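Local coordinates for protein glutathione S-transferase (Rhodospirillum rubrum F11, PDB 4O7H) that probably transfers glutathione to electrophilic compounds, joining its thiol sulfur to them, as a two-subunit glutathione transferase, at residues I61-G64 with W65-C68; R88-V91 with R92-V95; F102-E105 with V106-L110; V111-K114 with L115-V119; S199-P202 with L203-T207. One frame throughout, in Å; residues are numbered along the deposited sequence.

Interaction 1. Residues I61-G64 with W65-C68; sequences ITDG and WAIC
D63 bends back over the first turn of helix 64-74 and meets A66 with its carboxylate. Its CG stands anti to the backbone N (chi1 174°), which carries the group along the helix end. CB lies 3.9 Å from A66 CB. CG comes next, 3.6 Å from W65 N. At the tip, OD2 accepts from A66 N at 2.9 Å in a nearly straight bond (162°), the donor arriving on the anti side of the carboxylate and somewhat out of its plane. The same oxygen sits 3.3 Å from W65 CB. OD1 is turned the other way, to a salt bridge with R100 of the second subunit. A short acid suits this N-cap because it reaches an amide that no preceding carbonyl can pair with, and its negative charge is probably stabilised by the partial positive charge at the start of the helix. D63 has a positive phi of 91°, uncommon outside glycine, and its backbone O accepts a hydrogen bond from I67 N at 2.8 Å. At the corner between strand and helix, branched I61 and I67 cross, CG2 of I61 lying 3.6 Å from CG1 of I67. This capped turn from the edge strand into the helix belongs to the thioredoxin-like domain of glutathione transferases; in relatives the start of this helix commonly binds the gamma-glutamyl end of glutathione, and this protein may do likewise.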
loop_
_atom_site.group_PDB
_atom_site.type_symbol
_atom_site.label_atom_id
_atom_site.label_comp_id
_atom_site.label_asym_id
_atom_site.label_seq_id
_atom_site.Cartn_x
_atom_site.Cartn_y
_atom_site.Cartn_z
ATOM N N ILE A 61 -11.311 -12.112 4.104
ATOM C CA ILE A 61 -10.829 -10.842 3.592
ATOM C C ILE A 61 -9.348 -10.733 3.921
ATOM O O ILE A 61 -8.924 -10.885 5.080
ATOM C CB ILE A 61 -11.596 -9.650 4.219
ATOM C CG1 ILE A 61 -13.132 -9.909 4.243
ATOM C CG2 ILE A 61 -11.209 -8.346 3.550
ATOM C CD1 ILE A 61 -13.788 -10.041 2.903
ATOM N N THR A 62 -8.555 -10.499 2.875
ATOM C CA THR A 62 -7.094 -10.520 2.964
ATOM C C THR A 62 -6.567 -9.120 2.593
ATOM O O THR A 62 -7.140 -8.464 1.712
ATOM C CB THR A 62 -6.607 -11.565 1.949
ATOM O OG1 THR A 62 -7.077 -12.879 2.327
ATOM C CG2 THR A 62 -5.190 -11.538 1.807
ATOM N N ASP A 63 -5.487 -8.695 3.228
ATOM C CA ASP A 63 -4.798 -7.425 3.043
ATOM C C ASP A 63 -5.368 -6.406 4.019
ATOM O O ASP A 63 -6.583 -6.245 4.131
ATOM C CB ASP A 63 -4.882 -6.797 1.630
ATOM C CG ASP A 63 -4.253 -5.424 1.590
ATOM O OD1 ASP A 63 -3.026 -5.333 1.731
ATOM O OD2 ASP A 63 -4.975 -4.439 1.391
ATOM N N GLY A 64 -4.480 -5.734 4.746
ATOM C CA GLY A 64 -4.904 -4.741 5.737
ATOM C C GLY A 64 -5.842 -3.681 5.169
ATOM O O GLY A 64 -6.849 -3.320 5.796
ATOM N N TRP A 65 -5.509 -3.104 4.025
ATOM C CA TRP A 65 -6.315 -2.060 3.479
ATOM C C TRP A 65 -7.657 -2.624 3.051
ATOM O O TRP A 65 -8.724 -2.051 3.332
ATOM C CB TRP A 65 -5.645 -1.352 2.305
ATOM C CG TRP A 65 -4.497 -0.481 2.631
ATOM C CD1 TRP A 65 -3.913 -0.243 3.849
ATOM C CD2 TRP A 65 -3.693 0.262 1.657
ATOM N NE1 TRP A 65 -2.807 0.621 3.690
ATOM C CE2 TRP A 65 -2.651 0.914 2.371
ATOM C CE3 TRP A 65 -3.740 0.395 0.245
ATOM C CZ2 TRP A 65 -1.718 1.746 1.733
ATOM C CZ3 TRP A 65 -2.863 1.194 -0.353
ATOM C CH2 TRP A 65 -1.833 1.855 0.365
ATOM N N ALA A 66 -7.641 -3.772 2.344
ATOM C CA ALA A 66 -8.889 -4.395 1.964
ATOM C C ALA A 66 -9.787 -4.669 3.163
ATOM O O ALA A 66 -10.996 -4.441 3.129
ATOM C CB ALA A 66 -8.636 -5.705 1.251
ATOM N N ILE A 67 -9.191 -5.158 4.254
ATOM C CA ILE A 67 -9.964 -5.402 5.488
ATOM C C ILE A 67 -10.533 -4.102 6.049
ATOM O O ILE A 67 -11.705 -4.038 6.390
ATOM C CB ILE A 67 -9.135 -6.143 6.567
ATOM C CG1 ILE A 67 -8.806 -7.570 6.092
ATOM C CG2 ILE A 67 -9.884 -6.145 7.872
ATOM C CD1 ILE A 67 -7.695 -8.209 6.911
ATOM N N CYS A 68 -9.722 -3.057 6.124
ATOM C CA CYS A 68 -10.188 -1.766 6.642
ATOM C C CYS A 68 -11.312 -1.176 5.821
ATOM O O CYS A 68 -12.327 -0.693 6.380
ATOM C CB CYS A 68 -9.022 -0.815 6.790
ATOM S SG CYS A 68 -7.917 -1.261 8.169
#

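Interaction 2. Residues R88-V91 with R92-V95; sequences RAEV and RRLV
E90 and R93, three residues apart, lie side by side and point the same way. Each has CG anti to its own backbone nitrogen (chi1 176° in E90), and bends further out bring carboxylate and guanidinium together with their planes 41° apart. The grip is side-on: R93 NE gives to E90 OE1 at 2.9 Å, and R93 NH2 gives to E90 OE2 at 2.8 Å, on its syn side. Both oxygens lie near the guanidinium plane, but OE1 is met from above the carboxylate plane. L94 CG lies over one face of the R93 guanidinium, toward its rim. R151 also pairs with E90 OE2, and Y143 OH with R93 NH2.

R88 and R92 also run alongside each other, but their guanidinium planes stand 77° apart, and NH2 of R88 is 3.7 Å from NH2 of R92. E73 of the second subunit, bridging to both, probably eases this closeness of like charges, as does E69 of the same chain with R92. Water 1 accepts from R88 NH2 at 2.9 Å, and weakly from R92 NH2. Compact V91 and V95 instead pack against Y161 of helix 161-175, and V95 also against W65. This is the first long helix of the all-helical domain, which in glutathione transferases lies at the dimer interface; here its arginines meet the second subunit, while V91 and L94 pack within their own bundle.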
loop_
_atom_site.group_PDB
_atom_site.type_symbol
_atom_site.label_atom_id
_atom_site.label_comp_id
_atom_site.label_asym_id
_atom_site.label_seq_id
_atom_site.Cartn_x
_atom_site.Cartn_y
_atom_site.Cartn_z
ATOM N N ARG A 88 -12.221 11.872 3.705
ATOM C CA ARG A 88 -11.816 10.446 3.479
ATOM C C ARG A 88 -10.519 10.374 2.681
ATOM O O ARG A 88 -9.642 9.541 2.963
ATOM C CB ARG A 88 -12.929 9.679 2.782
ATOM C CG ARG A 88 -14.140 9.547 3.660
ATOM C CD ARG A 88 -15.375 9.317 2.872
ATOM N NE ARG A 88 -15.411 8.004 2.305
ATOM C CZ ARG A 88 -15.922 6.935 2.897
ATOM N NH1 ARG A 88 -16.410 7.022 4.123
ATOM N NH2 ARG A 88 -15.942 5.778 2.247
ATOM N N ALA A 89 -10.362 11.249 1.686
ATOM C CA ALA A 89 -9.128 11.292 0.920
ATOM C C ALA A 89 -7.909 11.663 1.786
ATOM O O ALA A 89 -6.816 11.172 1.527
ATOM C CB ALA A 89 -9.271 12.273 -0.235
ATOM N N GLU A 90 -8.080 12.573 2.750
ATOM C CA GLU A 90 -6.999 12.976 3.648
ATOM C C GLU A 90 -6.634 11.808 4.575
ATOM O O GLU A 90 -5.439 11.508 4.812
ATOM C CB GLU A 90 -7.418 14.229 4.437
ATOM C CG GLU A 90 -6.436 14.710 5.475
ATOM C CD GLU A 90 -5.095 15.185 4.938
ATOM O OE1 GLU A 90 -4.923 15.321 3.704
ATOM O OE2 GLU A 90 -4.169 15.418 5.768
ATOM N N VAL A 91 -7.656 11.127 5.072
ATOM C CA VAL A 91 -7.398 9.910 5.873
ATOM C C VAL A 91 -6.563 8.916 5.058
ATOM O O VAL A 91 -5.543 8.355 5.553
ATOM C CB VAL A 91 -8.695 9.240 6.338
ATOM C CG1 VAL A 91 -8.377 7.908 7.019
ATOM C CG2 VAL A 91 -9.448 10.147 7.290
ATOM N N ARG A 92 -6.994 8.648 3.835
ATOM C CA ARG A 92 -6.306 7.666 2.982
ATOM C C ARG A 92 -4.875 8.096 2.598
ATOM O O ARG A 92 -3.937 7.249 2.553
ATOM C CB ARG A 92 -7.159 7.287 1.776
ATOM C CG ARG A 92 -8.411 6.542 2.144
ATOM C CD ARG A 92 -9.038 5.887 0.953
ATOM N NE ARG A 92 -10.293 5.175 1.208
ATOM C CZ ARG A 92 -11.520 5.637 0.966
ATOM N NH1 ARG A 92 -11.741 6.862 0.512
ATOM N NH2 ARG A 92 -12.538 4.851 1.163
ATOM N N ARG A 93 -4.682 9.401 2.360
ATOM C CA ARG A 93 -3.363 9.962 2.154
ATOM C C ARG A 93 -2.448 9.626 3.310
ATOM O O ARG A 93 -1.313 9.193 3.096
ATOM C CB ARG A 93 -3.430 11.516 1.953
ATOM C CG ARG A 93 -2.065 12.141 1.701
ATOM C CD ARG A 93 -2.137 13.675 1.649
ATOM N NE ARG A 93 -2.309 14.308 2.963
ATOM C CZ ARG A 93 -1.304 14.487 3.810
ATOM N NH1 ARG A 93 -0.080 14.053 3.500
ATOM N NH2 ARG A 93 -1.532 15.076 4.965
ATOM N N LEU A 94 -2.936 9.871 4.513
ATOM C CA LEU A 94 -2.114 9.674 5.702
ATOM C C LEU A 94 -1.914 8.194 5.990
ATOM O O LEU A 94 -0.820 7.772 6.411
ATOM C CB LEU A 94 -2.725 10.420 6.895
ATOM C CG LEU A 94 -2.445 11.926 6.832
ATOM C CD1 LEU A 94 -3.339 12.623 7.827
ATOM C CD2 LEU A 94 -0.976 12.236 7.084
ATOM N N VAL A 95 -2.950 7.376 5.771
ATOM C CA VAL A 95 -2.746 5.913 5.827
ATOM C C VAL A 95 -1.575 5.524 4.944
ATOM O O VAL A 95 -0.694 4.752 5.361
ATOM C CB VAL A 95 -4.035 5.126 5.460
ATOM C CG1 VAL A 95 -3.743 3.655 5.256
ATOM C CG2 VAL A 95 -5.029 5.307 6.578
HETATM O O HOH W 1 -15.467 4.152 -0.139
#

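Interaction 3. Residues F102-E105 with V106-L110; sequences FNRE and VTEPL
F102 presents one ring face to V106, whose CB stands 4.0 Å from the ring centroid, 20° off the normal, in a CH-pi contact. T107 comes to the rim instead: its OG1 lies in the ring plane, 3.2 Å from F102 CD1, and this buried hydroxyl has no polar partner in the model. F102 has CG anti to its N (chi1 -174°), which lays the ring along the next turn.

In the backbone, F102 O accepts from V106 N at 2.8 Å and from T107 N at 3.3 Å, the two reaching it from opposite faces of the carbonyl. N103 O takes E108 N five residues on, a pi-type widening of helix 85-119. It lies beside a kink at P109, which has no N-H to give to the turn before.

The polar bonds gather on E108. Its OE1 forms a long salt bridge with R104 NE (3.5 Å), the two flat groups turned 29° apart, and R104 is further paired with E108 of the second subunit. N103 ND2 bonds weakly to OE2, with water 2 bridging the same atoms, while water 3 links OE1 to R104 O. Putting alanine at E108 would probably leave R104 without its counter-charge in both subunits and N103 ND2 without its carboxylate.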
loop_
_atom_site.group_PDB
_atom_site.type_symbol
_atom_site.label_atom_id
_atom_site.label_comp_id
_atom_site.label_asym_id
_atom_site.label_seq_id
_atom_site.Cartn_x
_atom_site.Cartn_y
_atom_site.Cartn_z
ATOM N N PHE A 102 6.576 5.830 6.064
ATOM C CA PHE A 102 7.075 5.485 7.387
ATOM C C PHE A 102 7.499 4.040 7.421
ATOM O O PHE A 102 8.556 3.686 7.975
ATOM C CB PHE A 102 5.993 5.775 8.455
ATOM C CG PHE A 102 6.456 5.592 9.891
ATOM C CD1 PHE A 102 6.631 4.350 10.436
ATOM C CD2 PHE A 102 6.640 6.689 10.681
ATOM C CE1 PHE A 102 7.044 4.213 11.739
ATOM C CE2 PHE A 102 7.020 6.567 11.990
ATOM C CZ PHE A 102 7.231 5.319 12.526
ATOM N N ASN A 103 6.690 3.166 6.810
ATOM C CA ASN A 103 6.967 1.753 6.817
ATOM C C ASN A 103 8.335 1.446 6.202
ATOM O O ASN A 103 9.083 0.638 6.741
ATOM C CB ASN A 103 5.877 0.987 6.097
ATOM C CG ASN A 103 6.093 -0.504 6.142
ATOM O OD1 ASN A 103 6.130 -1.106 7.199
ATOM N ND2 ASN A 103 6.331 -1.107 4.952
ATOM N N ARG A 104 8.622 2.066 5.053
ATOM C CA ARG A 104 9.870 1.772 4.352
ATOM C C ARG A 104 11.075 2.375 5.055
ATOM O O ARG A 104 12.157 1.767 5.040
ATOM C CB ARG A 104 9.793 2.236 2.867
ATOM C CG ARG A 104 8.822 1.368 2.069
ATOM C CD ARG A 104 9.247 -0.106 1.834
ATOM N NE ARG A 104 10.445 -0.216 0.974
ATOM C CZ ARG A 104 10.420 -0.188 -0.363
ATOM N NH1 ARG A 104 9.267 -0.093 -1.007
ATOM N NH2 ARG A 104 11.550 -0.265 -1.050
ATOM N N GLU A 105 10.903 3.552 5.638
ATOM C CA GLU A 105 11.997 4.331 6.186
ATOM C C GLU A 105 12.328 3.960 7.632
ATOM O O GLU A 105 13.449 4.218 8.099
ATOM C CB GLU A 105 11.678 5.823 6.121
ATOM C CG GLU A 105 11.617 6.366 4.691
ATOM C CD GLU A 105 11.256 7.844 4.552
ATOM O OE1 GLU A 105 10.967 8.546 5.534
ATOM O OE2 GLU A 105 11.291 8.354 3.397
ATOM N N VAL A 106 11.356 3.403 8.351
ATOM C CA VAL A 106 11.479 3.183 9.795
ATOM C C VAL A 106 11.062 1.760 10.227
ATOM O O VAL A 106 11.820 0.981 10.789
ATOM C CB VAL A 106 10.654 4.253 10.559
ATOM C CG1 VAL A 106 10.856 4.062 12.058
ATOM C CG2 VAL A 106 10.966 5.700 10.149
ATOM N N THR A 107 9.794 1.405 10.013
ATOM C CA THR A 107 9.294 0.145 10.489
ATOM C C THR A 107 10.005 -1.089 9.941
ATOM O O THR A 107 10.439 -1.978 10.701
ATOM C CB THR A 107 7.794 0.006 10.182
ATOM O OG1 THR A 107 7.144 1.223 10.573
ATOM C CG2 THR A 107 7.226 -1.163 10.995
ATOM N N GLU A 108 10.152 -1.152 8.619
ATOM C CA GLU A 108 10.809 -2.302 8.019
ATOM C C GLU A 108 12.201 -2.533 8.565
ATOM O O GLU A 108 12.455 -3.623 9.036
ATOM C CB GLU A 108 10.874 -2.211 6.496
ATOM C CG GLU A 108 9.608 -2.676 5.852
ATOM C CD GLU A 108 9.680 -2.757 4.328
ATOM O OE1 GLU A 108 10.679 -2.340 3.728
ATOM O OE2 GLU A 108 8.692 -3.225 3.765
ATOM N N PRO A 109 13.081 -1.523 8.519
ATOM C CA PRO A 109 14.412 -1.833 9.049
ATOM C C PRO A 109 14.430 -2.123 10.557
ATOM O O PRO A 109 15.084 -3.055 11.004
ATOM C CB PRO A 109 15.207 -0.604 8.727
ATOM C CG PRO A 109 14.232 0.500 8.491
ATOM C CD PRO A 109 13.064 -0.213 7.871
ATOM N N LEU A 110 13.695 -1.375 11.359
ATOM C CA LEU A 110 13.832 -1.587 12.820
ATOM C C LEU A 110 13.175 -2.872 13.266
ATOM O O LEU A 110 13.677 -3.584 14.114
ATOM C CB LEU A 110 13.333 -0.377 13.580
ATOM C CG LEU A 110 14.176 0.893 13.423
ATOM C CD1 LEU A 110 13.546 2.123 14.023
ATOM C CD2 LEU A 110 15.589 0.753 14.035
HETATM O O HOH W 2 6.885 -4.279 5.050
HETATM O O HOH W 3 12.877 -0.598 3.837
#

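Interaction 4. Residues V111-K114 with L115-V119; sequences VREK and LLKRV
E113 and K117 lie side by side one turn apart. E113 OE1 is placed 2.7 Å from K117 NZ as a salt bridge, though that oxygen's position is less sure. The other oxygen takes a different partner: R112 NE gives to E113 OE2 at 2.6 Å, in the guanidinium plane and on the anti side of the carboxylate, somewhat out of its plane. A bend at chi2 (-55°) folds E113 back so that one acid can serve both cations. R112 NH2 goes on to Q129, K117 NZ to the A124 carbonyl, and E113 OE1 also accepts from D126 N. A leucine in place of E113 would probably leave R112 without the carboxylate that grips its NE, and the amide of D126 without an acceptor.

Backbone bonds show a widened turn. V111 O accepts from L116 N at 2.8 Å, nearly straight, and also from L115 N at 2.9 Å, above the carbonyl plane. K117 N reaches R112 O at 3.0 Å, again five residues back. The buried O of E113 has no partner in the model.

Apolar contact is lighter: V111 CG2 and L115 CD1 are 4.3 Å apart, on the face toward L172 and Y175, where branched aliphatic chains suit the bundle interior. This is a pi-type turn near the end of helix 85-119, with a salt-bridge network whose E113 and K117 also hydrogen-bond to the loop before helix 127-150.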
loop_
_atom_site.group_PDB
_atom_site.type_symbol
_atom_site.label_atom_id
_atom_site.label_comp_id
_atom_site.label_asym_id
_atom_site.label_seq_id
_atom_site.Cartn_x
_atom_site.Cartn_y
_atom_site.Cartn_z
ATOM N N VAL A 111 11.989 -3.162 12.745
ATOM C CA VAL A 111 11.321 -4.388 13.113
ATOM C C VAL A 111 12.118 -5.629 12.663
ATOM O O VAL A 111 12.261 -6.590 13.416
ATOM C CB VAL A 111 9.857 -4.454 12.584
ATOM C CG1 VAL A 111 9.249 -5.821 12.776
ATOM C CG2 VAL A 111 9.052 -3.404 13.272
ATOM N N ARG A 112 12.645 -5.570 11.448
ATOM C CA ARG A 112 13.340 -6.715 10.898
ATOM C C ARG A 112 14.590 -6.951 11.776
ATOM O O ARG A 112 14.813 -8.056 12.264
ATOM C CB ARG A 112 13.753 -6.490 9.438
ATOM C CG ARG A 112 14.391 -7.730 8.807
ATOM C CD ARG A 112 14.943 -7.434 7.419
ATOM N NE ARG A 112 15.845 -6.304 7.434
ATOM C CZ ARG A 112 15.632 -5.149 6.827
ATOM N NH1 ARG A 112 14.506 -4.944 6.119
ATOM N NH2 ARG A 112 16.537 -4.185 6.957
ATOM N N GLU A 113 15.363 -5.891 11.948
ATOM C CA GLU A 113 16.689 -6.003 12.550
ATOM C C GLU A 113 16.640 -6.238 14.044
ATOM O O GLU A 113 17.443 -7.018 14.588
ATOM C CB GLU A 113 17.535 -4.779 12.227
ATOM C CG GLU A 113 17.771 -4.543 10.735
ATOM C CD GLU A 113 18.377 -5.741 10.035
ATOM O OE1 GLU A 113 19.242 -6.431 10.643
ATOM O OE2 GLU A 113 18.000 -6.011 8.877
ATOM N N LYS A 114 15.700 -5.607 14.728
ATOM C CA LYS A 114 15.660 -5.698 16.191
ATOM C C LYS A 114 14.645 -6.642 16.774
ATOM O O LYS A 114 14.782 -7.069 17.932
ATOM C CB LYS A 114 15.457 -4.310 16.777
ATOM C CG LYS A 114 16.643 -3.437 16.428
ATOM C CD LYS A 114 16.597 -2.122 17.126
ATOM C CE LYS A 114 16.850 -2.287 18.605
ATOM N NZ LYS A 114 17.028 -0.938 19.198
ATOM N N LEU A 115 13.598 -6.971 16.013
ATOM C CA LEU A 115 12.574 -7.800 16.532
ATOM C C LEU A 115 12.525 -9.142 15.823
ATOM O O LEU A 115 12.644 -10.190 16.480
ATOM C CB LEU A 115 11.226 -7.085 16.458
ATOM C CG LEU A 115 11.191 -5.772 17.218
ATOM C CD1 LEU A 115 9.805 -5.149 17.138
ATOM C CD2 LEU A 115 11.611 -5.979 18.679
ATOM N N LEU A 116 12.332 -9.140 14.508
ATOM C CA LEU A 116 12.173 -10.388 13.791
ATOM C C LEU A 116 13.442 -11.235 13.914
ATOM O O LEU A 116 13.351 -12.423 14.142
ATOM C CB LEU A 116 11.826 -10.173 12.302
ATOM C CG LEU A 116 11.649 -11.521 11.571
ATOM C CD1 LEU A 116 10.508 -12.350 12.151
ATOM C CD2 LEU A 116 11.469 -11.325 10.073
ATOM N N LYS A 117 14.606 -10.609 13.806
ATOM C CA LYS A 117 15.834 -11.409 13.803
ATOM C C LYS A 117 16.025 -12.138 15.095
ATOM O O LYS A 117 16.577 -13.243 15.106
ATOM C CB LYS A 117 17.052 -10.571 13.493
ATOM C CG LYS A 117 17.226 -10.387 12.000
ATOM C CD LYS A 117 18.662 -10.100 11.615
ATOM C CE LYS A 117 18.692 -9.087 10.494
ATOM N NZ LYS A 117 20.008 -8.920 9.824
ATOM N N ARG A 118 15.567 -11.544 16.188
ATOM C CA ARG A 118 15.675 -12.197 17.476
ATOM C C ARG A 118 14.643 -13.300 17.616
ATOM O O ARG A 118 14.897 -14.334 18.245
ATOM C CB ARG A 118 15.554 -11.175 18.595
ATOM C CG ARG A 118 16.720 -10.200 18.647
ATOM C CD ARG A 118 16.599 -9.305 19.858
ATOM N NE ARG A 118 16.354 -10.064 21.085
ATOM C CZ ARG A 118 16.070 -9.496 22.256
ATOM N NH1 ARG A 118 16.020 -8.180 22.355
ATOM N NH2 ARG A 118 15.852 -10.244 23.329
ATOM N N VAL A 119 13.472 -13.110 17.013
ATOM C CA VAL A 119 12.467 -14.149 17.038
ATOM C C VAL A 119 12.902 -15.417 16.279
ATOM O O VAL A 119 12.627 -16.515 16.736
ATOM C CB VAL A 119 11.113 -13.653 16.493
ATOM C CG1 VAL A 119 10.161 -14.814 16.364
ATOM C CG2 VAL A 119 10.540 -12.608 17.421
#

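Interaction 5. Residues S199-P202 with L203-T207; sequences SFRP and LLTET
The short helix 201-205, which follows helix 185-195 in the all-helical domain, is entered through a 3-10 turn whose F200 packs on L203 and L204. The F200 ring is shared between them. L203 CD2 stands over one face, 3.8 Å from the centroid and 16° off the normal, a CH-pi contact. L204 CD2 lies instead at the rim in the ring plane, 3.9 Å from F200 CD2. Both leucines meet the phenylalanine at about a right angle, and each has CG anti to its own carbonyl carbon (chi1 -77° in L203), which turns the branches back toward the preceding turn. Around them the ring also touches A167 and S171 of helix 161-175 and V194 of helix 185-195, so a broad flat side chain suits the seam between helices.

The turn itself is held by backbone bonds. R201 O accepts from T205 N at 3.0 Å and from L204 N at 2.9 Å, the latter well above the carbonyl plane, while T205 OG1 adds a weak bond. P202 fits the first turn, where the N-H it lacks would have no helical carbonyl behind it. Its O closes the helix by taking E206 N at 3.1 Å, just where E206 leaves helical angles. The E206 aliphatic stem lies against that carbonyl, CG 3.3 Å from P202 O. The chemistry is thus divided: apolar and CH-pi contacts hold the buried F200 side, whereas at the more exposed end backbone bonds and the pairing of the E206 carboxylate with R17 of helix 11-22 do the holding.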
loop_
_atom_site.group_PDB
_atom_site.type_symbol
_atom_site.label_atom_id
_atom_site.label_comp_id
_atom_site.label_asym_id
_atom_site.label_seq_id
_atom_site.Cartn_x
_atom_site.Cartn_y
_atom_site.Cartn_z
ATOM N N SER A 199 -9.122 0.105 22.790
ATOM C CA SER A 199 -8.809 -0.657 21.561
ATOM C C SER A 199 -7.333 -0.953 21.486
ATOM O O SER A 199 -6.915 -1.894 20.818
ATOM C CB SER A 199 -9.202 0.136 20.335
ATOM O OG SER A 199 -8.544 1.386 20.353
ATOM N N PHE A 200 -6.526 -0.152 22.163
ATOM C CA PHE A 200 -5.068 -0.356 22.108
ATOM C C PHE A 200 -4.531 -1.358 23.131
ATOM O O PHE A 200 -3.362 -1.760 23.079
ATOM C CB PHE A 200 -4.330 0.975 22.304
ATOM C CG PHE A 200 -3.171 1.192 21.339
ATOM C CD1 PHE A 200 -3.412 1.514 20.012
ATOM C CD2 PHE A 200 -1.857 1.087 21.782
ATOM C CE1 PHE A 200 -2.359 1.717 19.145
ATOM C CE2 PHE A 200 -0.782 1.283 20.907
ATOM C CZ PHE A 200 -1.046 1.624 19.598
ATOM N N ARG A 201 -5.340 -1.699 24.118
ATOM C CA ARG A 201 -4.856 -2.423 25.298
ATOM C C ARG A 201 -4.130 -3.736 24.954
ATOM O O ARG A 201 -3.055 -3.980 25.502
ATOM C CB ARG A 201 -5.982 -2.670 26.302
ATOM C CG ARG A 201 -5.423 -3.249 27.605
ATOM C CD ARG A 201 -6.503 -3.600 28.619
ATOM N NE ARG A 201 -6.667 -2.525 29.592
ATOM C CZ ARG A 201 -7.551 -1.525 29.508
ATOM N NH1 ARG A 201 -8.421 -1.440 28.494
ATOM N NH2 ARG A 201 -7.572 -0.598 30.467
ATOM N N PRO A 202 -4.645 -4.596 24.059
ATOM C CA PRO A 202 -3.900 -5.825 23.771
ATOM C C PRO A 202 -2.499 -5.594 23.189
ATOM O O PRO A 202 -1.569 -6.333 23.425
ATOM C CB PRO A 202 -4.776 -6.550 22.706
ATOM C CG PRO A 202 -6.099 -5.979 22.856
ATOM C CD PRO A 202 -5.926 -4.557 23.330
ATOM N N LEU A 203 -2.339 -4.518 22.424
ATOM C CA LEU A 203 -1.015 -4.211 21.888
ATOM C C LEU A 203 -0.032 -3.875 22.992
ATOM O O LEU A 203 1.168 -4.103 22.855
ATOM C CB LEU A 203 -1.064 -2.997 20.940
ATOM C CG LEU A 203 -1.602 -3.233 19.546
ATOM C CD1 LEU A 203 -2.995 -3.798 19.559
ATOM C CD2 LEU A 203 -1.546 -1.912 18.772
ATOM N N LEU A 204 -0.551 -3.347 24.080
ATOM C CA LEU A 204 0.306 -2.976 25.219
ATOM C C LEU A 204 0.616 -4.126 26.109
ATOM O O LEU A 204 1.721 -4.164 26.681
ATOM C CB LEU A 204 -0.288 -1.832 26.045
ATOM C CG LEU A 204 -0.551 -0.572 25.240
ATOM C CD1 LEU A 204 -1.024 0.500 26.221
ATOM C CD2 LEU A 204 0.681 -0.112 24.480
ATOM N N THR A 205 -0.309 -5.053 26.260
ATOM C CA THR A 205 -0.120 -6.144 27.247
ATOM C C THR A 205 0.508 -7.407 26.703
ATOM O O THR A 205 1.136 -8.175 27.430
ATOM C CB THR A 205 -1.445 -6.476 27.939
ATOM O OG1 THR A 205 -2.402 -6.935 26.996
ATOM C CG2 THR A 205 -2.027 -5.241 28.607
ATOM N N GLU A 206 0.330 -7.664 25.417
ATOM C CA GLU A 206 0.880 -8.878 24.825
ATOM C C GLU A 206 2.379 -8.693 24.527
ATOM O O GLU A 206 2.885 -7.578 24.373
ATOM C CB GLU A 206 0.044 -9.260 23.564
ATOM C CG GLU A 206 -1.396 -9.593 23.888
ATOM C CD GLU A 206 -2.257 -9.916 22.649
ATOM O OE1 GLU A 206 -1.654 -10.080 21.560
ATOM O OE2 GLU A 206 -3.482 -10.017 22.836
ATOM N N THR A 207 3.109 -9.798 24.489
ATOM C CA THR A 207 4.527 -9.768 24.206
ATOM C C THR A 207 4.843 -10.680 23.028
ATOM O O THR A 207 4.065 -11.540 22.660
ATOM C CB THR A 207 5.344 -10.247 25.404
ATOM O OG1 THR A 207 4.885 -11.548 25.781
ATOM C CG2 THR A 207 5.214 -9.281 26.598
#

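Interactions 2, 3 and 4 follow one another along helix 85-119: their centres are 19 Å apart for the first pair, 12 Å for the second and 29 Å between the outer two. Interaction 1 touches this helix where W65 NE1 comes 3.5 Å from V95 CG1, joining the thioredoxin-like domain to the helical one. Across the dimer, T62 and A66 pack on R93 and R92 of the second subunit, so interaction 1 of one chain meets interaction 2 of the other. Interaction 3 reaches that subunit through R104; interactions 4 and 5 do not touch it, and the nearest atoms of these two lie about 8 Å from each other. The glutathione pocket is probably closest to interaction 1.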